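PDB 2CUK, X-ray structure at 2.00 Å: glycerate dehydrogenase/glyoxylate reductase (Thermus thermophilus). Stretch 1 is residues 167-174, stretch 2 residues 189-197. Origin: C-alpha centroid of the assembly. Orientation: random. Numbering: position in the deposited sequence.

Stretch 1 167-174: GMRVVYHA
Stretch 2, residues 189-197: ELLKEADVV

How do the two backbones lie against each other? Residues 169-173 of stretch 1 form an extended strand, and residues 189-193 of stretch 2 are the last part of a helix that runs nearly antiparallel to it, at 150° between N-to-C directions. The axes approach to 8.9 Å, and the register is set by Tyr172 and Leu190, whose CA atoms are 6.9 Å apart. No hydrogen bond crosses between the stretches, so packing alone joins them.

What does the helix offer first? Glu189 points its side chain out of reach, but its O accepts from Glu193 N at 3.0 Å. Leu190 (chi1 t, chi2 121°) points toward the strand and makes the main apolar contact: its CD1 lies 3.8 Å from CG2 of Val171 (chi1 m). The same CD1 is 4.0 Å from Tyr172 CA and 4.2 Å from His173 N, so the methyl rests on the strand backbone as well. Tyr172 (chi1 p) points its own CB away, leaving that backbone accessible.

How does the helix end beside the strand? Leu191 and Lys192 stay out of reach. Glu193, extended with chi1 and chi2 both t, brings OE2 to 3.8 Å from Val171 CG1, a van der Waals contact without polar pairing. Ala194 N still donates to Leu190 O at 2.9 Å, yet Ala194 itself leaves helical angles, at phi/psi -75/139.

What closes the contact beyond the helix? After Asp195 (phi/psi -90/-30), the chain extends again at Val196 (-135/127, chi1 t). Its CG2 meets Met168 CE at 4.0 Å, an apolar pairing reached by a Met168 side chain in m, t, p. Val197 continues the strand with its side chain out of reach.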

# COMPACT_ATOMS: atom_id res chain seq x y z
N GLY A 167 1.73 9.04 11.21
CA GLY A 167 2.10 9.14 12.61
C GLY A 167 3.48 8.60 12.94
O GLY A 167 3.78 8.33 14.10
N MET A 168 4.33 8.44 11.93
CA MET A 168 5.68 7.93 12.15
C MET A 168 6.65 9.05 12.47
O MET A 168 6.44 10.20 12.09
CB MET A 168 6.20 7.19 10.91
CG MET A 168 5.45 5.91 10.57
SD MET A 168 6.36 4.92 9.37
CE MET A 168 7.56 4.12 10.43
N ARG A 169 7.72 8.70 13.18
CA ARG A 169 8.73 9.66 13.46
C ARG A 169 9.82 9.45 12.45
O ARG A 169 10.03 8.35 11.96
CB ARG A 169 9.27 9.41 14.87
CG ARG A 169 8.48 10.17 15.94
CD ARG A 169 8.21 9.31 17.18
NE ARG A 169 9.26 9.52 18.18
CZ ARG A 169 8.87 9.76 19.45
NH1 ARG A 169 7.58 9.81 19.75
NH2 ARG A 169 9.79 9.93 20.41
N VAL A 170 10.50 10.52 12.06
CA VAL A 170 11.50 10.41 11.01
C VAL A 170 12.91 10.84 11.41
O VAL A 170 13.09 11.87 12.06
CB VAL A 170 11.09 11.21 9.76
CG1 VAL A 170 12.19 11.14 8.71
CG2 VAL A 170 9.77 10.68 9.21
N VAL A 171 13.89 10.05 11.02
CA VAL A 171 15.30 10.34 11.27
C VAL A 171 16.02 9.97 9.99
O VAL A 171 15.45 9.27 9.14
CB VAL A 171 15.87 9.51 12.45
CG1 VAL A 171 15.08 9.79 13.72
CG2 VAL A 171 15.83 8.02 12.11
N TYR A 172 17.25 10.42 9.82
CA TYR A 172 17.96 10.09 8.59
C TYR A 172 19.47 10.18 8.67
O TYR A 172 20.03 10.81 9.57
CB TYR A 172 17.47 10.99 7.45
CG TYR A 172 18.02 12.40 7.47
CD1 TYR A 172 19.09 12.77 6.65
CD2 TYR A 172 17.48 13.36 8.32
CE1 TYR A 172 19.60 14.07 6.67
CE2 TYR A 172 17.99 14.66 8.36
CZ TYR A 172 19.05 15.01 7.53
OH TYR A 172 19.54 16.30 7.56
N HIS A 173 20.12 9.52 7.72
CA HIS A 173 21.57 9.54 7.61
C HIS A 173 21.84 9.85 6.15
O HIS A 173 21.11 9.40 5.27
CB HIS A 173 22.19 8.20 7.97
CG HIS A 173 23.66 8.14 7.70
ND1 HIS A 173 24.58 8.92 8.38
CD2 HIS A 173 24.37 7.45 6.77
CE1 HIS A 173 25.78 8.71 7.88
NE2 HIS A 173 25.69 7.82 6.90
N ALA A 174 22.89 10.62 5.89
CA ALA A 174 23.26 10.98 4.53
C ALA A 174 24.71 11.43 4.56
O ALA A 174 25.25 11.71 5.63
CB ALA A 174 22.36 12.09 4.01
N GLU A 189 23.87 4.69 14.55
CA GLU A 189 22.74 5.01 15.42
C GLU A 189 21.38 4.84 14.72
O GLU A 189 20.39 4.44 15.32
CB GLU A 189 22.89 6.44 15.96
CG GLU A 189 21.67 6.87 16.79
CD GLU A 189 22.03 8.05 17.68
OE1 GLU A 189 22.68 8.97 17.20
OE2 GLU A 189 21.55 8.08 18.81
N LEU A 190 21.34 5.17 13.42
CA LEU A 190 20.06 4.99 12.74
C LEU A 190 19.61 3.53 12.74
O LEU A 190 18.46 3.20 13.02
CB LEU A 190 20.21 5.48 11.30
CG LEU A 190 19.02 5.10 10.42
CD1 LEU A 190 18.33 6.32 9.81
CD2 LEU A 190 19.41 4.20 9.25
N LEU A 191 20.55 2.62 12.40
CA LEU A 191 20.21 1.20 12.37
C LEU A 191 19.76 0.73 13.75
O LEU A 191 18.95 -0.18 13.89
CB LEU A 191 21.45 0.41 11.94
CG LEU A 191 21.94 0.78 10.53
CD1 LEU A 191 23.17 -0.03 10.13
CD2 LEU A 191 20.88 0.52 9.46
N LYS A 192 20.31 1.35 14.78
CA LYS A 192 20.00 0.97 16.16
C LYS A 192 18.64 1.44 16.65
O LYS A 192 17.95 0.71 17.35
CB LYS A 192 21.09 1.52 17.08
CG LYS A 192 20.84 1.34 18.56
CD LYS A 192 21.94 2.00 19.38
CE LYS A 192 21.70 1.86 20.87
NZ LYS A 192 21.63 0.44 21.29
N GLU A 193 18.24 2.65 16.26
CA GLU A 193 16.98 3.22 16.72
C GLU A 193 15.77 3.09 15.78
O GLU A 193 14.63 3.21 16.22
CB GLU A 193 17.20 4.71 17.04
CG GLU A 193 15.93 5.46 17.44
CD GLU A 193 16.16 6.94 17.65
OE1 GLU A 193 16.85 7.32 18.62
OE2 GLU A 193 15.66 7.74 16.83
N ALA A 194 16.02 2.82 14.51
CA ALA A 194 14.94 2.72 13.53
C ALA A 194 14.09 1.45 13.56
O ALA A 194 14.60 0.34 13.71
CB ALA A 194 15.51 2.91 12.13
N ASP A 195 12.78 1.63 13.40
CA ASP A 195 11.84 0.52 13.38
C ASP A 195 11.72 0.07 11.92
O ASP A 195 11.47 -1.09 11.63
CB ASP A 195 10.48 0.96 13.91
CG ASP A 195 10.53 1.29 15.39
OD1 ASP A 195 10.73 0.36 16.19
OD2 ASP A 195 10.38 2.48 15.75
N VAL A 196 11.90 1.03 11.02
CA VAL A 196 11.86 0.78 9.59
C VAL A 196 13.04 1.50 8.95
O VAL A 196 13.24 2.69 9.18
CB VAL A 196 10.57 1.33 8.93
CG1 VAL A 196 10.60 1.06 7.43
CG2 VAL A 196 9.34 0.69 9.56
N VAL A 197 13.84 0.78 8.18
CA VAL A 197 14.98 1.39 7.49
C VAL A 197 14.69 1.37 6.00
O VAL A 197 14.42 0.32 5.43
CB VAL A 197 16.29 0.60 7.74
CG1 VAL A 197 17.42 1.24 6.93
CG2 VAL A 197 16.63 0.59 9.23